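Local coordinates for protein N5-carboxyaminoimidazole ribonucleotide synthetase (Bacillus anthracis, PDB 3Q2O) that probably catalyses the ATP-dependent carboxylation of 5-aminoimidazole ribonucleotide to N5-carboxyaminoimidazole ribonucleotide in purine biosynthesis, at residues Ser198-Arg203 with Lys210-Ala215; Glu82-Asp87 with Glu274-Pro279; Gly103-Ser108 with Glu251-Gly256. One frame throughout, in Å; residues are numbered along the deposited sequence.

Contact 1. Residues Ser198-Arg203 with Lys210-Ala215; sequences SVIVIR and KVFPVA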
loop_
_atom_site.group_PDB
_atom_site.type_symbol
_atom_site.label_atom_id
_atom_site.label_comp_id
_atom_site.label_asym_id
_atom_site.label_seq_id
_atom_site.Cartn_x
_atom_site.Cartn_y
_atom_site.Cartn_z
ATOM N N SER A 198 17.620 14.905 -0.422
ATOM C CA SER A 198 17.154 14.520 0.898
ATOM C C SER A 198 17.267 13.028 1.121
ATOM O O SER A 198 17.278 12.235 0.173
ATOM C CB SER A 198 15.723 15.013 1.178
ATOM O OG SER A 198 14.773 14.307 0.396
ATOM N N VAL A 199 17.375 12.659 2.396
ATOM C CA VAL A 199 17.448 11.275 2.807
ATOM C C VAL A 199 16.468 11.091 3.946
ATOM O O VAL A 199 16.440 11.898 4.888
ATOM C CB VAL A 199 18.871 10.903 3.311
ATOM C CG1 VAL A 199 18.885 9.487 3.873
ATOM C CG2 VAL A 199 19.910 11.053 2.201
ATOM N N ILE A 200 15.657 10.040 3.853
ATOM C CA ILE A 200 14.781 9.647 4.944
ATOM C C ILE A 200 15.488 8.576 5.785
ATOM O O ILE A 200 15.904 7.538 5.255
ATOM C CB ILE A 200 13.419 9.079 4.415
ATOM C CG1 ILE A 200 12.739 10.026 3.403
ATOM C CG2 ILE A 200 12.487 8.713 5.578
ATOM C CD1 ILE A 200 12.319 11.379 3.946
ATOM N N VAL A 201 15.638 8.831 7.086
ATOM C CA VAL A 201 16.212 7.834 7.997
ATOM C C VAL A 201 15.180 7.375 9.019
ATOM O O VAL A 201 14.383 8.164 9.518
ATOM C CB VAL A 201 17.549 8.292 8.701
ATOM C CG1 VAL A 201 18.654 8.402 7.696
ATOM C CG2 VAL A 201 17.403 9.635 9.397
ATOM N N ILE A 202 15.197 6.083 9.310
ATOM C CA ILE A 202 14.252 5.489 10.252
ATOM C C ILE A 202 15.039 4.875 11.401
ATOM O O ILE A 202 16.069 4.219 11.175
ATOM C CB ILE A 202 13.434 4.347 9.594
ATOM C CG1 ILE A 202 12.884 4.759 8.214
ATOM C CG2 ILE A 202 12.342 3.796 10.585
ATOM C CD1 ILE A 202 11.872 5.925 8.254
ATOM N N ARG A 203 14.547 5.077 12.621
ATOM C CA ARG A 203 15.141 4.443 13.800
ATOM C C ARG A 203 14.031 4.006 14.746
ATOM O O ARG A 203 13.200 4.811 15.165
ATOM C CB ARG A 203 16.141 5.374 14.489
ATOM C CG ARG A 203 16.973 4.689 15.564
ATOM C CD ARG A 203 18.187 5.560 15.991
ATOM N NE ARG A 203 18.889 4.957 17.122
ATOM C CZ ARG A 203 18.547 5.120 18.398
ATOM N NH1 ARG A 203 17.520 5.901 18.731
ATOM N NH2 ARG A 203 19.248 4.510 19.346
ATOM N N LYS A 210 17.310 2.155 9.539
ATOM C CA LYS A 210 17.293 1.935 8.102
ATOM C C LYS A 210 17.380 3.300 7.464
ATOM O O LYS A 210 16.876 4.285 8.021
ATOM C CB LYS A 210 16.003 1.224 7.658
ATOM C CG LYS A 210 15.822 -0.208 8.173
ATOM C CD LYS A 210 16.766 -1.208 7.496
ATOM C CE LYS A 210 16.659 -2.563 8.187
ATOM N NZ LYS A 210 17.603 -3.548 7.589
ATOM N N VAL A 211 18.016 3.359 6.297
ATOM C CA VAL A 211 18.128 4.597 5.547
ATOM C C VAL A 211 17.621 4.352 4.126
ATOM O O VAL A 211 17.996 3.362 3.480
ATOM C CB VAL A 211 19.586 5.094 5.473
ATOM C CG1 VAL A 211 19.656 6.482 4.840
ATOM C CG2 VAL A 211 20.211 5.126 6.851
ATOM N N PHE A 212 16.780 5.262 3.650
ATOM C CA PHE A 212 16.292 5.239 2.282
ATOM C C PHE A 212 17.305 5.838 1.300
ATOM O O PHE A 212 18.221 6.558 1.716
ATOM C CB PHE A 212 14.955 5.999 2.207
ATOM C CG PHE A 212 13.786 5.205 2.699
ATOM C CD1 PHE A 212 13.255 5.427 3.969
ATOM C CD2 PHE A 212 13.188 4.256 1.876
ATOM C CE1 PHE A 212 12.141 4.698 4.420
ATOM C CE2 PHE A 212 12.077 3.516 2.321
ATOM C CZ PHE A 212 11.553 3.739 3.582
ATOM N N PRO A 213 17.148 5.546 -0.009
ATOM C CA PRO A 213 18.080 6.112 -1.017
ATOM C C PRO A 213 18.046 7.634 -1.052
ATOM O O PRO A 213 17.051 8.232 -0.650
ATOM C CB PRO A 213 17.549 5.563 -2.353
ATOM C CG PRO A 213 16.737 4.354 -1.988
ATOM C CD PRO A 213 16.184 4.603 -0.606
ATOM N N VAL A 214 19.120 8.258 -1.538
ATOM C CA VAL A 214 19.126 9.713 -1.704
ATOM C C VAL A 214 18.159 10.146 -2.815
ATOM O O VAL A 214 18.180 9.592 -3.925
ATOM C CB VAL A 214 20.539 10.273 -2.014
ATOM C CG1 VAL A 214 20.508 11.790 -1.989
ATOM C CG2 VAL A 214 21.572 9.739 -1.018
ATOM N N ALA A 215 17.317 11.135 -2.511
ATOM C CA ALA A 215 16.400 11.693 -3.510
ATOM C C ALA A 215 16.872 13.074 -3.913
ATOM O O ALA A 215 17.283 13.859 -3.058
ATOM C CB ALA A 215 14.963 11.773 -2.961
HETATM O O HOH W 1 15.109 9.175 1.034
#

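Contact 2. Residues Glu82-Asp87 with Glu274-Pro279; sequences EFENID and ELAPRP. With MG (magnesium ion), chain C.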
loop_
_atom_site.group_PDB
_atom_site.type_symbol
_atom_site.label_atom_id
_atom_site.label_comp_id
_atom_site.label_asym_id
_atom_site.label_seq_id
_atom_site.Cartn_x
_atom_site.Cartn_y
_atom_site.Cartn_z
ATOM N N GLU A 82 1.614 14.144 12.851
ATOM C CA GLU A 82 1.987 14.716 11.571
ATOM C C GLU A 82 2.191 16.221 11.764
ATOM O O GLU A 82 2.992 16.849 11.078
ATOM C CB GLU A 82 0.883 14.475 10.535
ATOM C CG GLU A 82 0.591 15.727 9.710
ATOM C CD GLU A 82 -0.685 15.648 8.930
ATOM O OE1 GLU A 82 -1.657 16.330 9.315
ATOM O OE2 GLU A 82 -0.700 14.921 7.925
ATOM N N PHE A 83 1.445 16.793 12.701
ATOM C CA PHE A 83 1.531 18.221 12.986
ATOM C C PHE A 83 2.639 18.469 14.009
ATOM O O PHE A 83 2.633 17.871 15.081
ATOM C CB PHE A 83 0.179 18.751 13.482
ATOM C CG PHE A 83 0.201 20.212 13.838
ATOM C CD1 PHE A 83 0.176 20.613 15.172
ATOM C CD2 PHE A 83 0.265 21.182 12.846
ATOM C CE1 PHE A 83 0.211 21.975 15.518
ATOM C CE2 PHE A 83 0.305 22.552 13.183
ATOM C CZ PHE A 83 0.272 22.936 14.523
ATOM N N GLU A 84 3.583 19.344 13.660
ATOM C CA GLU A 84 4.831 19.513 14.426
ATOM C C GLU A 84 4.732 20.547 15.546
ATOM O O GLU A 84 5.458 20.460 16.544
ATOM C CB GLU A 84 5.971 19.953 13.511
ATOM C CG GLU A 84 6.510 18.895 12.574
ATOM C CD GLU A 84 7.806 19.350 11.917
ATOM O OE1 GLU A 84 8.650 19.982 12.610
ATOM O OE2 GLU A 84 7.982 19.078 10.716
ATOM N N ASN A 85 3.861 21.534 15.375
ATOM C CA ASN A 85 3.845 22.689 16.283
ATOM C C ASN A 85 2.983 22.468 17.537
ATOM O O ASN A 85 2.185 23.326 17.913
ATOM C CB ASN A 85 3.444 23.960 15.502
ATOM C CG ASN A 85 3.665 25.250 16.294
ATOM O OD1 ASN A 85 4.691 25.430 16.951
ATOM N ND2 ASN A 85 2.698 26.166 16.206
ATOM N N ILE A 86 3.143 21.305 18.168
ATOM C CA ILE A 86 2.482 20.995 19.442
ATOM C C ILE A 86 3.208 21.796 20.520
ATOM O O ILE A 86 4.430 21.821 20.539
ATOM C CB ILE A 86 2.598 19.483 19.829
ATOM C CG1 ILE A 86 2.259 18.538 18.662
ATOM C CG2 ILE A 86 1.791 19.162 21.113
ATOM C CD1 ILE A 86 1.023 18.888 17.903
ATOM N N ASP A 87 2.472 22.461 21.400
ATOM C CA ASP A 87 3.147 23.257 22.422
ATOM C C ASP A 87 3.714 22.395 23.556
ATOM O O ASP A 87 3.396 21.203 23.685
ATOM C CB ASP A 87 2.282 24.422 22.934
ATOM C CG ASP A 87 1.098 23.971 23.753
ATOM O OD1 ASP A 87 0.100 24.727 23.764
ATOM O OD2 ASP A 87 1.141 22.882 24.383
ATOM N N GLU A 274 17.651 21.541 6.371
ATOM C CA GLU A 274 16.680 21.456 7.456
ATOM C C GLU A 274 16.150 20.035 7.678
ATOM O O GLU A 274 16.302 19.158 6.820
ATOM C CB GLU A 274 15.538 22.472 7.267
ATOM C CG GLU A 274 14.801 22.377 5.944
ATOM C CD GLU A 274 13.713 23.427 5.826
ATOM O OE1 GLU A 274 14.024 24.611 5.564
ATOM O OE2 GLU A 274 12.538 23.070 5.996
ATOM N N LEU A 275 15.542 19.832 8.844
ATOM C CA LEU A 275 15.098 18.529 9.319
ATOM C C LEU A 275 13.578 18.515 9.470
ATOM O O LEU A 275 12.985 19.530 9.837
ATOM C CB LEU A 275 15.732 18.229 10.687
ATOM C CG LEU A 275 17.259 18.313 10.791
ATOM C CD1 LEU A 275 17.769 17.937 12.192
ATOM C CD2 LEU A 275 17.906 17.428 9.756
ATOM N N ALA A 276 12.955 17.377 9.180
ATOM C CA ALA A 276 11.541 17.189 9.529
ATOM C C ALA A 276 11.414 15.877 10.269
ATOM O O ALA A 276 11.730 14.825 9.721
ATOM C CB ALA A 276 10.637 17.224 8.285
ATOM N N PRO A 277 10.988 15.932 11.539
ATOM C CA PRO A 277 10.899 14.717 12.344
ATOM C C PRO A 277 9.577 13.974 12.114
ATOM O O PRO A 277 8.798 13.756 13.034
ATOM C CB PRO A 277 11.024 15.243 13.776
ATOM C CG PRO A 277 10.440 16.629 13.702
ATOM C CD PRO A 277 10.678 17.147 12.316
ATOM N N ARG A 278 9.352 13.586 10.864
ATOM C CA ARG A 278 8.116 12.929 10.430
ATOM C C ARG A 278 8.342 12.444 9.015
ATOM O O ARG A 278 9.306 12.865 8.380
ATOM C CB ARG A 278 6.937 13.926 10.425
ATOM C CG ARG A 278 7.262 15.264 9.785
ATOM C CD ARG A 278 6.001 16.084 9.457
ATOM N NE ARG A 278 6.363 17.402 8.917
ATOM C CZ ARG A 278 6.716 17.642 7.653
ATOM N NH1 ARG A 278 6.765 16.662 6.748
ATOM N NH2 ARG A 278 7.018 18.875 7.288
ATOM N N PRO A 279 7.438 11.583 8.504
ATOM C CA PRO A 279 7.372 11.351 7.074
ATOM C C PRO A 279 7.282 12.697 6.368
ATOM O O PRO A 279 6.664 13.642 6.894
ATOM C CB PRO A 279 6.050 10.596 6.905
ATOM C CG PRO A 279 5.908 9.823 8.177
ATOM C CD PRO A 279 6.447 10.777 9.241
HETATM MG MG MG C . 11.581 21.045 9.406
HETATM O O HOH W 2 9.686 20.220 9.238
HETATM O O HOH W 3 11.087 21.140 11.480
HETATM O O HOH W 4 12.021 21.130 7.515
HETATM O O HOH W 5 13.100 22.344 10.431
#

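Contact 3. Residues Gly103-Ser108 with Glu251-Gly256; sequences GSQLLS and ELELVG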
loop_
_atom_site.group_PDB
_atom_site.type_symbol
_atom_site.label_atom_id
_atom_site.label_comp_id
_atom_site.label_asym_id
_atom_site.label_seq_id
_atom_site.Cartn_x
_atom_site.Cartn_y
_atom_site.Cartn_z
ATOM N N GLY A 103 9.201 11.029 21.643
ATOM C CA GLY A 103 9.668 11.991 22.646
ATOM C C GLY A 103 9.442 13.423 22.186
ATOM O O GLY A 103 8.874 13.650 21.114
ATOM N N SER A 104 9.906 14.385 22.976
ATOM C CA SER A 104 9.682 15.805 22.688
ATOM C C SER A 104 10.973 16.531 22.314
ATOM O O SER A 104 10.927 17.603 21.725
ATOM C CB SER A 104 9.052 16.494 23.904
ATOM O OG SER A 104 9.924 16.411 25.027
ATOM N N GLN A 105 12.107 15.942 22.676
ATOM C CA GLN A 105 13.436 16.545 22.521
ATOM C C GLN A 105 13.745 16.888 21.054
ATOM O O GLN A 105 14.006 18.049 20.723
ATOM C CB GLN A 105 14.477 15.602 23.147
ATOM C CG GLN A 105 15.952 15.834 22.834
ATOM C CD GLN A 105 16.852 14.785 23.509
ATOM O OE1 GLN A 105 16.920 13.621 23.083
ATOM N NE2 GLN A 105 17.538 15.195 24.572
ATOM N N LEU A 106 13.677 15.898 20.170
ATOM C CA LEU A 106 13.984 16.138 18.760
ATOM C C LEU A 106 13.042 17.169 18.144
ATOM O O LEU A 106 13.476 18.107 17.469
ATOM C CB LEU A 106 13.966 14.828 17.963
ATOM C CG LEU A 106 14.190 14.869 16.453
ATOM C CD1 LEU A 106 15.358 15.771 16.067
ATOM C CD2 LEU A 106 14.444 13.455 15.986
ATOM N N LEU A 107 11.753 16.999 18.403
ATOM C CA LEU A 107 10.748 17.915 17.896
ATOM C C LEU A 107 11.043 19.349 18.360
ATOM O O LEU A 107 10.998 20.280 17.552
ATOM C CB LEU A 107 9.354 17.422 18.299
ATOM C CG LEU A 107 8.054 18.009 17.755
ATOM C CD1 LEU A 107 8.025 18.119 16.230
ATOM C CD2 LEU A 107 6.890 17.151 18.265
ATOM N N SER A 108 11.409 19.519 19.632
ATOM C CA SER A 108 11.791 20.838 20.168
ATOM C C SER A 108 12.916 21.495 19.364
ATOM O O SER A 108 12.783 22.641 18.934
ATOM C CB SER A 108 12.149 20.772 21.664
ATOM O OG SER A 108 13.489 20.351 21.895
ATOM N N GLU A 251 23.058 10.779 16.724
ATOM C CA GLU A 251 23.360 11.878 17.641
ATOM C C GLU A 251 22.114 12.505 18.244
ATOM O O GLU A 251 22.133 12.940 19.389
ATOM C CB GLU A 251 24.178 12.953 16.929
ATOM C CG GLU A 251 25.600 12.531 16.614
ATOM C CD GLU A 251 26.466 12.443 17.864
ATOM O OE1 GLU A 251 26.288 13.264 18.792
ATOM O OE2 GLU A 251 27.320 11.550 17.918
ATOM N N LEU A 252 21.037 12.564 17.463
ATOM C CA LEU A 252 19.771 13.114 17.944
ATOM C C LEU A 252 18.888 12.066 18.631
ATOM O O LEU A 252 17.787 12.385 19.084
ATOM C CB LEU A 252 19.009 13.804 16.801
ATOM C CG LEU A 252 19.714 14.975 16.103
ATOM C CD1 LEU A 252 18.981 15.412 14.844
ATOM C CD2 LEU A 252 19.929 16.157 17.058
ATOM N N GLU A 253 19.384 10.831 18.719
ATOM C CA GLU A 253 18.638 9.704 19.314
ATOM C C GLU A 253 17.224 9.592 18.747
ATOM O O GLU A 253 16.222 9.501 19.478
ATOM C CB GLU A 253 18.636 9.791 20.845
ATOM C CG GLU A 253 20.055 9.718 21.431
ATOM C CD GLU A 253 20.079 9.875 22.946
ATOM O OE1 GLU A 253 20.516 10.946 23.420
ATOM O OE2 GLU A 253 19.655 8.931 23.650
ATOM N N LEU A 254 17.154 9.607 17.422
ATOM C CA LEU A 254 15.881 9.547 16.716
ATOM C C LEU A 254 15.087 8.299 17.092
ATOM O O LEU A 254 15.636 7.205 17.181
ATOM C CB LEU A 254 16.126 9.538 15.202
ATOM C CG LEU A 254 14.942 9.204 14.283
ATOM C CD1 LEU A 254 13.917 10.365 14.212
ATOM C CD2 LEU A 254 15.441 8.839 12.886
ATOM N N VAL A 255 13.790 8.480 17.306
ATOM C CA VAL A 255 12.851 7.377 17.256
ATOM C C VAL A 255 11.760 7.811 16.288
ATOM O O VAL A 255 11.203 8.895 16.423
ATOM C CB VAL A 255 12.268 7.028 18.643
ATOM C CG1 VAL A 255 11.114 6.003 18.507
ATOM C CG2 VAL A 255 13.398 6.517 19.593
ATOM N N GLY A 256 11.488 6.974 15.293
ATOM C CA GLY A 256 10.542 7.302 14.243
ATOM C C GLY A 256 11.248 7.650 12.945
ATOM O O GLY A 256 12.202 6.969 12.531
#

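Contact 1. Residues Ser198-Arg203 with Lys210-Ala215
Ile202 N donates to Lys210 O over 2.8 Å in an almost straight bond (171°). Lys210 N returns one to Ile202 O, the hydrogen-bonded pair of an antiparallel beta hairpin in the large antiparallel sheet to which the ATP-grasp segment contributes. Phe212 N then bonds to Ile200 O, and at the far end Ser198 and Ala215 exchange two more backbone bonds. Between these ladders the register shifts by one residue, around Phe212-Val214. Water 1 links the two strands here, accepting from Ile200 N at 3.0 Å and donating to Pro213 O at 2.7 Å. Phe212 O is buried without a polar partner.

Phe212 lies against the isoleucines. With CG anti to its carbonyl carbon (chi1 -79°), its CD1 meets Ile200 CB at 3.7 Å, the two side chains running obliquely, while CE1 reaches Ile202 CG1 at 3.9 Å. Helix 294-303 packs on this face, with Gln297 touching both Ile202 and Phe212. Val201 and Val211 point to the other face, toward helix 235-251, and lie side by side, CG1 to CG1 at 3.6 Å. Lys210 NZ leaves the hairpin for a salt bridge with Glu309. Ile200 O, besides accepting from Phe212 N, lies in the plane of the Phe212 ring at its edge, 3.6 Å from CD1.

Contact 2. Residues Glu82-Asp87 with Glu274-Pro279
Around a hydrated magnesium ion, Glu84 from the preATP-grasp domain meets Arg278 and Pro277, which follow strand 270-276, an outermost strand of the large sheet within this chain. Glu84 OE2 and Arg278 NE form a salt bridge at 2.9 Å, but the N-H points poorly at the oxygen (129°), a weak hydrogen bond. The two side chains cross at about a right angle, with carboxylate and guanidinium planes turned 52° apart. The other oxygen, Glu84 OE1, rests 3.5 Å from Pro277 CD and also accepts from Gln111 NE2.

Magnesium takes Leu275 O at 2.1 Å together with four waters. Glu84 stands in the metal's second shell: water 2 donates to OE2 and water 3 to OE1, so the carboxylate spans two ligands. Glu274 OE2 accepts from water 4, likewise a ligand of the metal, and the two acids probably balance part of the ion's charge.

Arg278 is fixed from its own segment. Its NH1 donates to Pro279 O at 3.0 Å, nearly in the guanidinium plane, and Ala276 CB lies 4.0 Å above the centre of one face. An inverse gamma turn centred on Pro277 redirects the chain here, and Arg278 CD passes 3.5 Å from Glu82 O.

The 82-87 loop joins strand 78-81 to helix 88-97, with the Glu82 carboxylate accepting from Gly23 N and Gly26 N. Strand 270-276 pairs with strand 256-264, Leu275 packs on helix 113-122, and Pro279 leans on helix 294-303.

Contact 3. Residues Gly103-Ser108 with Glu251-Gly256
Leu106 places its two methyls on two leucines of the facing loop: CD1 meets Leu252 CD1 at 3.8 Å, and CD2 meets Leu254 CD1 at 3.6 Å. The Leu106 and Leu252 side chains cross at about a right angle, whereas Leu254 slants against Leu106. This small apolar contact joins the start of a short helix in the preATP-grasp domain to the turn between helix and strand in the ATP-grasp domain.

Leu106 points toward the loop, its CG anti to the backbone N (chi1 177°), which carries the isobutyl fork across. Leu254 starts out in the other direction, its CB pointing away from the helix, yet CD1 still reaches Leu106. Gln105 approaches the loop without bonding to it, OE1 remaining 4.3 Å from Leu252 O.

The next shell sets both backbones. A Schellman motif ends helix 235-251, with Glu253 at positive phi (49°) turning the chain between the two leucines. Leu254 O is then held by Arg203 NH1. At the helix start, Ser108 N donates at 2.9 Å to Ser104 O, just before the helix, and Ser108 OG donates to Gln105 O at 2.6 Å. Leu107 O accepts from Thr110 OG1 and Gln111 NE2.

Helix 88-97 packs behind helix 105-109 through Leu91 and Tyr88, and Glu95 bonds to Ser104 OG. Beyond the loop, Gly256 pairs with Arg203, so the chain enters strand 256-264 alongside strand 195-203.

In the fold
Contact 1 is buried, lies within the ATP-grasp domain and is mostly backbone bonding with apolar cover on both faces. Contacts 2 and 3 instead bring preATP-grasp segments against that domain: contact 2 is partly buried, charged and hydrated beside magnesium, contact 3 a buried leucine contact flanked by the exposed Gln105 and Glu253. Contacts 2 and 3 adjoin, their centres about 10 Å apart, with Leu107 CD1 touching Pro277 CG at 3.8 Å and Leu252 CD1 touching Leu275 CD1 at 3.9 Å. Contact 3 reaches contact 1 where Arg203 O probably accepts from Gly256 N at 2.8 Å. Contacts 1 and 2 share the large sheet without touching, their nearest atoms about 6 Å apart.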